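Local coordinates for protein GNA33 (Neisseria gonorrhoeae FA 1090, PDB 2G5D) that probably cleaves the beta-1,4 linkages between MurNAc and GlcNAc in peptidoglycan as an exolytic transglycosylase, forming a 1,6-anhydro bond in the MurNAc residue, at residues 63-68 with 369-374; 69-74 with 330-335; 335-340 with 385-390; 349-354 with 408-413; 57-62 with 90-95. All blocks are in the same frame, centred on the assembly; numbering follows the deposited sequence.

Interaction 1 (63-68 with 369-374)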
# COMPACT_ATOMS: atom_id res chain seq x y z
N GLN A 63 -6.92 8.67 -16.31
CA GLN A 63 -7.76 7.71 -15.56
C GLN A 63 -7.31 7.60 -14.10
O GLN A 63 -8.12 7.70 -13.18
CB GLN A 63 -7.71 6.33 -16.21
CG GLN A 63 -8.54 6.21 -17.48
CD GLN A 63 -8.32 4.89 -18.15
OE1 GLN A 63 -7.22 4.59 -18.64
NE2 GLN A 63 -9.35 4.08 -18.20
N SER A 64 -6.02 7.41 -13.89
CA SER A 64 -5.48 7.22 -12.56
C SER A 64 -5.71 8.48 -11.70
O SER A 64 -6.17 8.39 -10.55
CB SER A 64 -4.00 6.84 -12.67
OG SER A 64 -3.44 6.46 -11.44
N PHE A 65 -5.42 9.66 -12.25
CA PHE A 65 -5.66 10.95 -11.53
C PHE A 65 -7.13 11.15 -11.12
O PHE A 65 -7.41 11.60 -10.01
CB PHE A 65 -5.14 12.17 -12.31
CG PHE A 65 -5.19 13.47 -11.52
CD1 PHE A 65 -4.40 13.65 -10.38
CD2 PHE A 65 -6.04 14.50 -11.90
CE1 PHE A 65 -4.47 14.84 -9.64
CE2 PHE A 65 -6.11 15.71 -11.17
CZ PHE A 65 -5.32 15.88 -10.05
N ARG A 66 -8.05 10.86 -12.05
CA ARG A 66 -9.51 10.94 -11.83
C ARG A 66 -9.98 10.07 -10.68
O ARG A 66 -10.85 10.48 -9.90
CB ARG A 66 -10.30 10.55 -13.11
CG ARG A 66 -10.46 11.64 -14.22
CD ARG A 66 -11.61 11.20 -15.15
NE ARG A 66 -11.72 12.00 -16.37
CZ ARG A 66 -12.68 11.85 -17.28
NH1 ARG A 66 -13.62 10.93 -17.12
NH2 ARG A 66 -12.69 12.62 -18.37
N LEU A 67 -9.43 8.85 -10.56
CA LEU A 67 -9.73 7.97 -9.43
C LEU A 67 -9.31 8.60 -8.07
O LEU A 67 -10.06 8.55 -7.09
CB LEU A 67 -9.06 6.59 -9.62
CG LEU A 67 -9.53 5.67 -10.76
CD1 LEU A 67 -8.47 4.62 -11.17
CD2 LEU A 67 -10.82 4.99 -10.43
N GLY A 68 -8.12 9.18 -8.02
CA GLY A 68 -7.66 9.85 -6.81
C GLY A 68 -8.52 11.05 -6.43
O GLY A 68 -8.72 11.32 -5.25
N LEU A 369 4.24 8.51 -16.11
CA LEU A 369 3.51 9.42 -15.22
C LEU A 369 2.50 8.63 -14.42
O LEU A 369 1.40 8.32 -14.91
CB LEU A 369 2.81 10.56 -15.98
CG LEU A 369 2.14 11.60 -15.06
CD1 LEU A 369 3.20 12.26 -14.19
CD2 LEU A 369 1.42 12.63 -15.92
N ILE A 370 2.86 8.34 -13.17
CA ILE A 370 1.97 7.66 -12.20
C ILE A 370 1.35 8.66 -11.23
O ILE A 370 1.67 9.81 -11.27
CB ILE A 370 2.73 6.54 -11.44
CG1 ILE A 370 3.74 7.11 -10.44
CG2 ILE A 370 3.40 5.58 -12.49
CD1 ILE A 370 4.16 6.18 -9.34
N MET A 371 0.42 8.19 -10.40
CA MET A 371 -0.16 8.98 -9.32
C MET A 371 0.30 8.45 -7.97
O MET A 371 0.26 7.25 -7.72
CB MET A 371 -1.69 9.01 -9.43
CG MET A 371 -2.20 9.44 -10.83
SD MET A 371 -1.85 11.16 -11.25
CE MET A 371 -1.12 10.88 -12.86
N ALA A 372 0.76 9.37 -7.13
CA ALA A 372 1.25 9.07 -5.79
C ALA A 372 0.07 9.07 -4.82
O ALA A 372 -0.29 10.11 -4.24
CB ALA A 372 2.27 10.10 -5.39
N GLN A 373 -0.55 7.91 -4.68
CA GLN A 373 -1.86 7.81 -4.02
C GLN A 373 -1.83 6.87 -2.82
O GLN A 373 -2.86 6.59 -2.20
CB GLN A 373 -2.88 7.33 -5.04
CG GLN A 373 -3.19 8.33 -6.14
CD GLN A 373 -4.10 7.74 -7.20
OE1 GLN A 373 -4.23 6.53 -7.28
NE2 GLN A 373 -4.73 8.59 -8.01
N ASP A 374 -0.63 6.40 -2.47
CA ASP A 374 -0.47 5.44 -1.40
C ASP A 374 0.84 5.68 -0.64
O ASP A 374 1.71 6.42 -1.11
CB ASP A 374 -0.51 4.03 -1.98
CG ASP A 374 -0.94 2.96 -0.96
OD1 ASP A 374 -0.74 1.77 -1.27
OD2 ASP A 374 -1.45 3.29 0.15
O HOH W 1 -4.52 4.92 -9.35
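Ser64 and Phe65 of helix 58-72 rest against Met371 and Gln373 of strand 365-375, where the helix covers the double-psi-type barrel of the 3D domain. Over these short segments the two axes lie 8.1 Å apart and run nearly parallel, 15° from each other. Two side chains of the strand reach across. Gln373, extended beyond CG, brings its amide NE2 to the main-chain Ser64 O at 2.9 Å. The N-H...O angle is 151°, and the donor stands well above the carbonyl plane while the oxygen stays close to the plane of the Gln373 amide. Ser64 O also accepts from Gly68 N in the helical pattern, so two donors grip it. Gly68 has no side chain, and Gln373 NE2 comes within 3.4 Å of its CA. The other end of the amide is held by a water, which donates both to Gln373 OE1 and to Ser64 OG; Ser64 OG is also hydrogen-bonded to Tyr338 O, next to strand 339-342. Met371 is bent at chi2 (-67°), which turns SD toward Phe65 in a Met-aromatic contact. Farther out, Pro352 packs on Phe65 and Met371, while Val81, Cys82 and Ala85 of helix 79-86 touch the Phe65 ring. The sulfur approaches that ring obliquely: Met371 SD is 4.9 Å from the Phe65 centroid and 3.6 Å from Phe65 CB.

Interaction 2 (69-74 with 330-335)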
# COMPACT_ATOMS: atom_id res chain seq x y z
N CYS A 69 -9.07 11.74 -7.43
CA CYS A 69 -9.91 12.94 -7.23
C CYS A 69 -11.19 12.76 -6.46
O CYS A 69 -11.69 13.74 -5.87
CB CYS A 69 -10.18 13.67 -8.56
SG CYS A 69 -8.79 14.60 -9.19
N ALA A 70 -11.74 11.54 -6.42
CA ALA A 70 -12.93 11.27 -5.58
C ALA A 70 -12.73 11.79 -4.15
O ALA A 70 -13.67 12.26 -3.50
CB ALA A 70 -13.29 9.77 -5.56
N ASN A 71 -11.50 11.70 -3.66
CA ASN A 71 -11.12 12.31 -2.37
C ASN A 71 -10.24 13.57 -2.51
O ASN A 71 -10.39 14.54 -1.76
CB ASN A 71 -10.39 11.29 -1.47
CG ASN A 71 -11.35 10.27 -0.82
OD1 ASN A 71 -12.57 10.31 -1.00
ND2 ASN A 71 -10.78 9.35 -0.06
N LEU A 72 -9.29 13.56 -3.45
CA LEU A 72 -8.32 14.64 -3.58
C LEU A 72 -9.00 15.97 -3.91
O LEU A 72 -8.51 17.03 -3.53
CB LEU A 72 -7.28 14.30 -4.64
CG LEU A 72 -5.78 14.62 -4.55
CD1 LEU A 72 -5.25 15.04 -5.92
CD2 LEU A 72 -5.39 15.61 -3.46
N LYS A 73 -10.13 15.90 -4.61
CA LYS A 73 -10.88 17.09 -5.03
C LYS A 73 -11.31 17.98 -3.87
O LYS A 73 -11.60 19.18 -4.06
CB LYS A 73 -12.09 16.71 -5.89
CG LYS A 73 -13.36 16.40 -5.07
CD LYS A 73 -14.52 16.09 -5.93
CE LYS A 73 -14.81 14.61 -5.95
NZ LYS A 73 -16.25 14.34 -6.25
N ASN A 74 -11.37 17.38 -2.67
CA ASN A 74 -11.82 18.05 -1.46
C ASN A 74 -10.70 18.74 -0.68
O ASN A 74 -10.96 19.46 0.30
CB ASN A 74 -12.55 17.06 -0.55
CG ASN A 74 -13.85 16.56 -1.15
OD1 ASN A 74 -14.62 17.33 -1.72
ND2 ASN A 74 -14.10 15.25 -1.02
N LEU A 330 -4.69 7.28 0.08
CA LEU A 330 -5.61 8.34 -0.35
C LEU A 330 -7.09 7.93 -0.18
O LEU A 330 -8.00 8.78 -0.23
CB LEU A 330 -5.30 8.75 -1.80
CG LEU A 330 -6.03 9.86 -2.57
CD1 LEU A 330 -6.16 11.16 -1.76
CD2 LEU A 330 -5.34 10.12 -3.93
N GLY A 331 -7.33 6.64 0.03
CA GLY A 331 -8.69 6.14 0.29
C GLY A 331 -9.42 5.82 -0.99
O GLY A 331 -10.65 5.67 -1.00
N THR A 332 -8.65 5.72 -2.08
CA THR A 332 -9.19 5.48 -3.42
C THR A 332 -8.55 4.23 -4.06
O THR A 332 -7.42 3.87 -3.71
CB THR A 332 -9.03 6.72 -4.37
OG1 THR A 332 -7.64 7.07 -4.51
CG2 THR A 332 -9.82 7.92 -3.84
N PRO A 333 -9.29 3.56 -4.97
CA PRO A 333 -8.76 2.35 -5.64
C PRO A 333 -7.56 2.55 -6.61
O PRO A 333 -7.60 3.37 -7.53
CB PRO A 333 -10.00 1.80 -6.37
CG PRO A 333 -10.92 2.98 -6.55
CD PRO A 333 -10.68 3.86 -5.36
N LEU A 334 -6.49 1.78 -6.42
CA LEU A 334 -5.29 1.97 -7.22
C LEU A 334 -5.39 1.30 -8.60
O LEU A 334 -5.94 0.19 -8.74
CB LEU A 334 -4.04 1.45 -6.47
CG LEU A 334 -3.81 1.95 -5.04
CD1 LEU A 334 -2.63 1.22 -4.38
CD2 LEU A 334 -3.58 3.44 -5.04
N MET A 335 -4.87 1.99 -9.61
CA MET A 335 -4.85 1.50 -10.97
C MET A 335 -3.49 0.90 -11.24
O MET A 335 -2.47 1.58 -11.10
CB MET A 335 -5.12 2.65 -11.94
CG MET A 335 -5.24 2.26 -13.39
SD MET A 335 -5.36 3.74 -14.41
CE MET A 335 -4.98 3.10 -16.02
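The C-terminal part of helix 58-72 meets the loop that leads toward strand 339-342, with Asn71 on the helix side facing Leu330, Gly331 and Thr332. The one hydrogen bond between the segments runs from the Asn71 amide to the main chain: Asn71 ND2 donates to Leu330 O at 2.8 Å, with an N-H...O angle of 157°. The donor lies in the plane of the Leu330 carbonyl, and the oxygen is tilted a little out of the Asn71 amide plane. With CG anti to its own carbonyl carbon (chi1 -76°), Asn71 sets its amide beside the loop. Gly331 takes a positive phi of 88°, a backbone shape that suits glycine, and turns the loop beside the amide; Gly331 O is 3.8 Å from Asn71 ND2. The loop continues toward strand 339-342 and the double-psi-type barrel, and Leu330 is already tied there by a backbone hydrogen bond with Gln373 of strand 365-375. On the helix side, Cys69 forms a disulfide with Cys82, fastening the same turns to helix 79-86. The rest is van der Waals contact. Asn71 and Thr332 run antiparallel alongside one another, with Thr332 CG2 4.1 Å from Asn71 CG and, in an apolar touch, 4.3 Å from Ala70 CB. Deeper in, Leu330 CD1 is 4.2 Å from Asn71 CB and 4.4 Å from Leu72 CB, where the buried Leu72 packs also on Phe65 and Trp78.

Interaction 3 (335-340 with 385-390)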
# COMPACT_ATOMS: atom_id res chain seq x y z
N MET A 335 -4.87 1.99 -9.61
CA MET A 335 -4.85 1.50 -10.97
C MET A 335 -3.49 0.90 -11.24
O MET A 335 -2.47 1.58 -11.10
CB MET A 335 -5.12 2.65 -11.94
CG MET A 335 -5.24 2.26 -13.39
SD MET A 335 -5.36 3.74 -14.41
CE MET A 335 -4.98 3.10 -16.02
N GLY A 336 -3.49 -0.37 -11.64
CA GLY A 336 -2.25 -1.08 -11.99
C GLY A 336 -1.38 -0.33 -12.97
O GLY A 336 -1.86 0.14 -14.02
N GLU A 337 -0.09 -0.19 -12.59
CA GLU A 337 0.95 0.44 -13.42
C GLU A 337 0.97 1.97 -13.48
O GLU A 337 1.89 2.53 -14.09
CB GLU A 337 0.93 -0.10 -14.84
CG GLU A 337 1.49 -1.47 -14.97
CD GLU A 337 1.38 -1.98 -16.38
OE1 GLU A 337 0.61 -2.91 -16.60
OE2 GLU A 337 2.05 -1.45 -17.29
N TYR A 338 -0.03 2.60 -12.84
CA TYR A 338 -0.27 4.04 -12.88
C TYR A 338 -0.50 4.63 -11.49
O TYR A 338 -1.04 5.72 -11.34
CB TYR A 338 -1.42 4.37 -13.87
CG TYR A 338 -0.91 4.24 -15.28
CD1 TYR A 338 -1.04 3.04 -15.99
CD2 TYR A 338 -0.22 5.30 -15.88
CE1 TYR A 338 -0.47 2.91 -17.28
CE2 TYR A 338 0.33 5.18 -17.15
CZ TYR A 338 0.21 4.00 -17.84
OH TYR A 338 0.77 3.96 -19.09
N ALA A 339 -0.07 3.88 -10.48
CA ALA A 339 -0.12 4.34 -9.10
C ALA A 339 1.13 3.89 -8.35
O ALA A 339 1.79 2.91 -8.73
CB ALA A 339 -1.39 3.85 -8.38
N GLY A 340 1.48 4.63 -7.31
CA GLY A 340 2.60 4.25 -6.49
C GLY A 340 2.49 4.69 -5.05
O GLY A 340 1.66 5.55 -4.73
N VAL A 385 9.94 5.23 -4.38
CA VAL A 385 8.63 4.81 -4.92
C VAL A 385 8.35 3.30 -4.86
O VAL A 385 9.14 2.48 -5.35
CB VAL A 385 8.40 5.32 -6.40
CG1 VAL A 385 6.98 4.91 -6.92
CG2 VAL A 385 8.60 6.85 -6.49
N ASP A 386 7.22 2.92 -4.26
CA ASP A 386 6.77 1.54 -4.39
C ASP A 386 5.77 1.54 -5.55
O ASP A 386 4.68 2.13 -5.47
CB ASP A 386 6.13 1.02 -3.10
CG ASP A 386 6.37 -0.47 -2.87
OD1 ASP A 386 7.27 -1.08 -3.49
OD2 ASP A 386 5.65 -1.04 -2.04
N TYR A 387 6.17 0.89 -6.62
CA TYR A 387 5.46 0.96 -7.88
C TYR A 387 4.36 -0.10 -7.88
O TYR A 387 4.64 -1.28 -7.72
CB TYR A 387 6.49 0.73 -9.01
CG TYR A 387 5.93 0.91 -10.39
CD1 TYR A 387 5.98 2.14 -11.02
CD2 TYR A 387 5.34 -0.15 -11.06
CE1 TYR A 387 5.44 2.32 -12.29
CE2 TYR A 387 4.80 0.02 -12.33
CZ TYR A 387 4.85 1.25 -12.93
OH TYR A 387 4.34 1.41 -14.19
N PHE A 388 3.09 0.33 -7.99
CA PHE A 388 1.99 -0.63 -7.93
C PHE A 388 1.77 -1.29 -9.29
O PHE A 388 1.41 -0.63 -10.27
CB PHE A 388 0.69 -0.01 -7.38
CG PHE A 388 -0.45 -0.99 -7.29
CD1 PHE A 388 -0.36 -2.10 -6.45
CD2 PHE A 388 -1.58 -0.83 -8.08
CE1 PHE A 388 -1.37 -3.03 -6.39
CE2 PHE A 388 -2.60 -1.75 -8.01
CZ PHE A 388 -2.50 -2.85 -7.16
N TRP A 389 1.99 -2.60 -9.34
CA TRP A 389 1.91 -3.33 -10.60
C TRP A 389 0.53 -3.83 -11.02
O TRP A 389 0.33 -4.17 -12.18
CB TRP A 389 2.95 -4.46 -10.64
CG TRP A 389 4.32 -3.96 -11.00
CD1 TRP A 389 5.39 -3.79 -10.16
CD2 TRP A 389 4.76 -3.57 -12.31
NE1 TRP A 389 6.48 -3.32 -10.87
CE2 TRP A 389 6.13 -3.20 -12.19
CE3 TRP A 389 4.15 -3.51 -13.57
CZ2 TRP A 389 6.88 -2.74 -13.29
CZ3 TRP A 389 4.92 -3.08 -14.67
CH2 TRP A 389 6.26 -2.70 -14.51
N GLY A 390 -0.44 -3.83 -10.10
CA GLY A 390 -1.77 -4.33 -10.41
C GLY A 390 -2.02 -5.66 -9.73
O GLY A 390 -1.30 -6.04 -8.80
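Gly340 and Tyr387 form an antiparallel non-hydrogen-bonded pair with CA atoms 4.6 Å apart, and a type II turn from Met335 to Tyr338 brings the chain into this pairing. Two backbone bonds fasten it to strand 384-391: Glu337 N donates to Phe388 O at 2.8 Å, and Phe388 N donates to Ala339 O at 3.0 Å. The backbones come close where two glycines meet, Gly336 CA lying 3.6 Å from Gly390 CA. On one side of the strand, Phe388 has CG anti to its backbone N (chi1 -179°), which sets the ring beside the Met335-Gly336 backbone. The ring receives Met335 O at the edge, while Gly390 N sits over the centre of one face; Ala339 CB packs against Phe388 CB at 4.5 Å. This pairing belongs to the barrel of the 3D domain, in which strand 339-342 lies between strands 365-375 and 384-391. On the other side, Tyr387 and Trp389 support each other, with Tyr387 CE2 3.4 Å above the centre of the indole face and Trp389 CG at the edge of the Tyr387 ring. Glu337 runs extended beyond CG and lays its aliphatic part against the indole, Glu337 CG coming within 3.6 Å of Trp389 CE3. The polar ends turn to Arg368, whose NH1 makes a salt bridge with Glu337 OE2 and a hydrogen bond with Tyr387 OH. Trp389 NE1 is hydrogen-bonded to Gln402 OE1, and the indole also touches Ala395, Leu398 and Ala399 of helix 393-401.

Interaction 4 (349-354 with 408-413)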
# COMPACT_ATOMS: atom_id res chain seq x y z
N LEU A 349 0.29 13.99 -1.16
CA LEU A 349 -0.52 12.81 -1.44
C LEU A 349 -1.56 13.11 -2.52
O LEU A 349 -2.29 14.09 -2.43
CB LEU A 349 -1.18 12.22 -0.16
CG LEU A 349 -1.84 10.84 -0.32
CD1 LEU A 349 -0.81 9.70 -0.57
CD2 LEU A 349 -2.69 10.54 0.91
N GLY A 350 -1.60 12.27 -3.54
CA GLY A 350 -2.47 12.46 -4.71
C GLY A 350 -1.77 13.00 -5.96
O GLY A 350 -2.34 12.97 -7.05
N ALA A 351 -0.53 13.47 -5.81
CA ALA A 351 0.13 14.20 -6.86
C ALA A 351 0.52 13.31 -8.02
O ALA A 351 0.95 12.18 -7.81
CB ALA A 351 1.37 14.93 -6.34
N PRO A 352 0.37 13.81 -9.25
CA PRO A 352 1.04 13.12 -10.37
C PRO A 352 2.56 13.04 -10.13
O PRO A 352 3.19 13.99 -9.64
CB PRO A 352 0.67 13.99 -11.58
CG PRO A 352 -0.64 14.67 -11.16
CD PRO A 352 -0.46 14.95 -9.70
N LEU A 353 3.17 11.90 -10.46
CA LEU A 353 4.57 11.68 -10.13
C LEU A 353 5.21 10.98 -11.32
O LEU A 353 4.83 9.86 -11.65
CB LEU A 353 4.65 10.84 -8.85
CG LEU A 353 5.75 10.82 -7.76
CD1 LEU A 353 6.67 9.63 -7.96
CD2 LEU A 353 6.56 12.10 -7.54
N PHE A 354 6.14 11.65 -11.97
CA PHE A 354 6.89 11.02 -13.04
C PHE A 354 8.08 10.24 -12.51
O PHE A 354 8.90 10.78 -11.76
CB PHE A 354 7.35 12.05 -14.06
CG PHE A 354 7.70 11.46 -15.37
CD1 PHE A 354 6.75 11.42 -16.41
CD2 PHE A 354 8.97 10.93 -15.58
CE1 PHE A 354 7.08 10.84 -17.65
CE2 PHE A 354 9.31 10.37 -16.82
CZ PHE A 354 8.35 10.32 -17.85
N VAL A 408 12.70 11.01 -9.78
CA VAL A 408 11.30 11.39 -9.66
C VAL A 408 11.05 12.87 -9.84
O VAL A 408 11.87 13.71 -9.49
CB VAL A 408 10.63 10.82 -8.35
CG1 VAL A 408 10.92 9.31 -8.18
CG2 VAL A 408 11.01 11.60 -7.13
N TRP A 409 9.89 13.18 -10.40
CA TRP A 409 9.48 14.57 -10.54
C TRP A 409 8.09 14.60 -10.01
O TRP A 409 7.26 13.76 -10.38
CB TRP A 409 9.43 15.03 -12.00
CG TRP A 409 10.76 15.09 -12.72
CD1 TRP A 409 11.43 16.21 -13.07
CD2 TRP A 409 11.51 13.99 -13.25
NE1 TRP A 409 12.57 15.89 -13.79
CE2 TRP A 409 12.66 14.53 -13.90
CE3 TRP A 409 11.33 12.60 -13.24
CZ2 TRP A 409 13.64 13.72 -14.51
CZ3 TRP A 409 12.31 11.79 -13.84
CH2 TRP A 409 13.45 12.35 -14.47
N GLN A 410 7.82 15.56 -9.14
CA GLN A 410 6.47 15.72 -8.61
C GLN A 410 5.75 16.84 -9.37
O GLN A 410 6.30 17.94 -9.49
CB GLN A 410 6.61 16.07 -7.12
CG GLN A 410 5.29 16.27 -6.40
CD GLN A 410 5.44 16.46 -4.90
OE1 GLN A 410 4.53 16.14 -4.15
NE2 GLN A 410 6.58 17.00 -4.44
N LEU A 411 4.53 16.57 -9.89
CA LEU A 411 3.68 17.58 -10.59
C LEU A 411 2.61 18.10 -9.64
O LEU A 411 1.92 17.33 -8.99
CB LEU A 411 3.07 17.02 -11.91
CG LEU A 411 4.01 16.90 -13.14
CD1 LEU A 411 5.15 15.95 -12.84
CD2 LEU A 411 3.27 16.44 -14.42
N LEU A 412 2.52 19.42 -9.52
CA LEU A 412 1.58 20.05 -8.61
C LEU A 412 0.85 21.14 -9.38
O LEU A 412 1.45 21.76 -10.29
CB LEU A 412 2.33 20.69 -7.41
CG LEU A 412 3.02 19.70 -6.46
CD1 LEU A 412 3.97 20.44 -5.50
CD2 LEU A 412 1.99 18.84 -5.70
N PRO A 413 -0.42 21.38 -9.03
CA PRO A 413 -1.17 22.48 -9.68
C PRO A 413 -0.34 23.77 -9.69
O PRO A 413 0.21 24.15 -8.64
CB PRO A 413 -2.40 22.62 -8.78
CG PRO A 413 -2.60 21.23 -8.23
CD PRO A 413 -1.23 20.69 -8.00
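Phe354 and Trp409 leave neighbouring antiparallel strands on the same face and run alongside each other in the same direction, yet their rings are turned to 81°. The result is an offset edge-to-face pair: the edge of Phe354 is toward the face of the Trp409 six-membered ring, centroids 5.7 Å apart, and Phe354 CD2 reaches Trp409 CE3 at 3.7 Å. In contrast, Phe354 O lies in the indole plane, at its edge. Farther along this side, Pro352 CB meets Leu411 CB at 3.9 Å. On the face of Leu353 and Gln410 the packing is largely aliphatic. The branches of Leu353 divide the work, CD1 toward Val408 CB at 4.2 Å and CD2 toward Trp409 O and Gln410 CB, and Ala351 CB touches Leu412 CD2. Strand 352-358 is thereby sewn to strand 403-413 of the 3D-domain barrel, with strand 365-375 on its other side. Phe354 and Trp409 exchange two backbone bonds, and Leu411 N donates to Pro352 O at 2.9 Å. Proline has no N-H to give in return, and Leu411 O, buried beside Pro352 CD at 3.4 Å, has no hydrogen-bond partner in the model. The pairing thus joins three backbone bonds to an otherwise apolar interface, at the price of one buried carbonyl.

Interaction 5 (57-62 with 90-95). Unlike the reference sequence in segment 90-95: Ile90 (reference Val).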
# COMPACT_ATOMS: atom_id res chain seq x y z
N ASP A 57 1.40 7.31 -22.26
CA ASP A 57 -0.03 7.02 -22.34
C ASP A 57 -0.71 7.90 -21.29
O ASP A 57 -1.07 7.46 -20.17
CB ASP A 57 -0.28 5.52 -22.13
CG ASP A 57 -1.67 5.11 -22.51
OD1 ASP A 57 -2.58 5.97 -22.61
OD2 ASP A 57 -1.86 3.91 -22.72
N PHE A 58 -0.87 9.18 -21.65
CA PHE A 58 -1.52 10.16 -20.79
C PHE A 58 -3.01 9.89 -20.57
O PHE A 58 -3.61 10.43 -19.62
CB PHE A 58 -1.34 11.59 -21.36
CG PHE A 58 0.05 12.13 -21.27
CD1 PHE A 58 0.83 12.24 -22.43
CD2 PHE A 58 0.60 12.54 -20.06
CE1 PHE A 58 2.14 12.75 -22.38
CE2 PHE A 58 1.93 13.05 -20.00
CZ PHE A 58 2.69 13.17 -21.15
N ALA A 59 -3.65 9.08 -21.43
CA ALA A 59 -5.04 8.68 -21.15
C ALA A 59 -5.09 7.87 -19.86
O ALA A 59 -5.95 8.08 -18.99
CB ALA A 59 -5.61 7.84 -22.33
N LYS A 60 -4.13 6.94 -19.74
CA LYS A 60 -4.04 6.09 -18.57
C LYS A 60 -3.68 6.90 -17.31
O LYS A 60 -4.29 6.66 -16.25
CB LYS A 60 -3.11 4.89 -18.82
CG LYS A 60 -3.82 3.77 -19.56
CD LYS A 60 -2.93 2.57 -19.88
CE LYS A 60 -3.59 1.65 -20.91
NZ LYS A 60 -4.11 2.39 -22.14
N SER A 61 -2.76 7.87 -17.41
CA SER A 61 -2.43 8.73 -16.26
C SER A 61 -3.64 9.54 -15.85
O SER A 61 -3.87 9.75 -14.66
CB SER A 61 -1.27 9.71 -16.57
OG SER A 61 -0.15 9.03 -17.11
N LEU A 62 -4.41 10.00 -16.84
CA LEU A 62 -5.65 10.76 -16.54
C LEU A 62 -6.70 9.90 -15.83
O LEU A 62 -7.29 10.36 -14.86
CB LEU A 62 -6.23 11.49 -17.77
CG LEU A 62 -7.51 12.34 -17.56
CD1 LEU A 62 -7.29 13.48 -16.56
CD2 LEU A 62 -8.03 12.89 -18.86
N ILE A 90 -10.73 11.18 -22.09
CA ILE A 90 -9.77 10.11 -21.82
C ILE A 90 -9.06 9.73 -23.12
O ILE A 90 -9.42 8.73 -23.76
CB ILE A 90 -10.42 8.85 -21.14
CG1 ILE A 90 -11.21 9.27 -19.90
CG2 ILE A 90 -9.34 7.84 -20.76
CD1 ILE A 90 -10.36 9.57 -18.67
N HIS A 91 -8.07 10.56 -23.46
CA HIS A 91 -7.23 10.43 -24.67
C HIS A 91 -5.93 11.13 -24.39
O HIS A 91 -5.93 12.23 -23.83
CB HIS A 91 -7.87 11.08 -25.89
CG HIS A 91 -7.23 10.68 -27.20
ND1 HIS A 91 -6.00 11.16 -27.60
CD2 HIS A 91 -7.65 9.84 -28.18
CE1 HIS A 91 -5.68 10.62 -28.76
NE2 HIS A 91 -6.67 9.82 -29.14
N SER A 92 -4.82 10.50 -24.79
CA SER A 92 -3.48 11.00 -24.55
C SER A 92 -3.16 12.37 -25.12
O SER A 92 -2.29 13.06 -24.59
CB SER A 92 -2.47 10.00 -25.07
OG SER A 92 -2.61 8.80 -24.36
N PHE A 93 -3.83 12.77 -26.20
CA PHE A 93 -3.59 14.09 -26.80
C PHE A 93 -4.05 15.20 -25.86
O PHE A 93 -3.26 16.07 -25.48
CB PHE A 93 -4.25 14.22 -28.18
CG PHE A 93 -4.00 15.55 -28.84
CD1 PHE A 93 -2.75 15.84 -29.40
CD2 PHE A 93 -5.00 16.52 -28.88
CE1 PHE A 93 -2.50 17.07 -30.02
CE2 PHE A 93 -4.75 17.76 -29.49
CZ PHE A 93 -3.51 18.03 -30.07
N GLN A 94 -5.33 15.14 -25.50
CA GLN A 94 -5.96 16.08 -24.57
C GLN A 94 -5.42 16.00 -23.13
O GLN A 94 -5.24 17.03 -22.45
CB GLN A 94 -7.46 15.81 -24.56
CG GLN A 94 -8.20 16.35 -25.80
CD GLN A 94 -8.26 15.41 -27.02
OE1 GLN A 94 -8.83 15.78 -28.06
NE2 GLN A 94 -7.70 14.20 -26.91
N ALA A 95 -5.19 14.77 -22.68
CA ALA A 95 -4.67 14.48 -21.35
C ALA A 95 -3.24 14.99 -21.17
O ALA A 95 -2.90 15.48 -20.11
CB ALA A 95 -4.75 12.99 -21.07
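Ser92 OG accepts from Ala59 N at 3.1 Å, with an N-H...O angle of 155°, joining the first turns of two helices, 58-72 and 92-102. Both begin with a side-chain N-cap: Asp57 accepts weakly from Lys60 N through OD1, and His91 ND1 takes Phe93 N in its ring plane at 3.0 Å. The other oxygen of Asp57, OD2, forms a salt bridge with Lys60 NZ within the same turn. Ser92 OG is anti to its carbonyl carbon (chi1 -62°), beside its own backbone N, and meets an amide at the amino end of the facing helix. Next to this bond Ala95 CB packs 3.7 Å from Phe58 CB and 3.9 Å from Leu62 CB. The Phe58 ring extends onward to Phe99 and, edge-to-face, to Trp53. Ile90 closes the outer side, placing CG2 by Ala59 CB at 4.0 Å and CD1 by Leu62 CD2 at 4.1 Å.

Interactions 1, 2 and 5 follow one another along helix 58-72: interaction 5 at its start, interaction 1 in the middle and interaction 2 toward its end, with the centres of 5 and 2 about 18 Å apart. Interactions 3 and 4 are strand pairings in the barrel that the helix packs on, their centres about 14 Å apart. Strand 365-375 of interaction 1 lies between strands 339-342 and 352-358, linking the two. Interactions 2 and 3 share Met335, so the loop that packs on the helix end continues into strand 339-342. Across 301 and 256 residues, interactions 1 and 2 join helix 58-72 to the barrel; interaction 5 joins the nearby helix 92-102 to that helix.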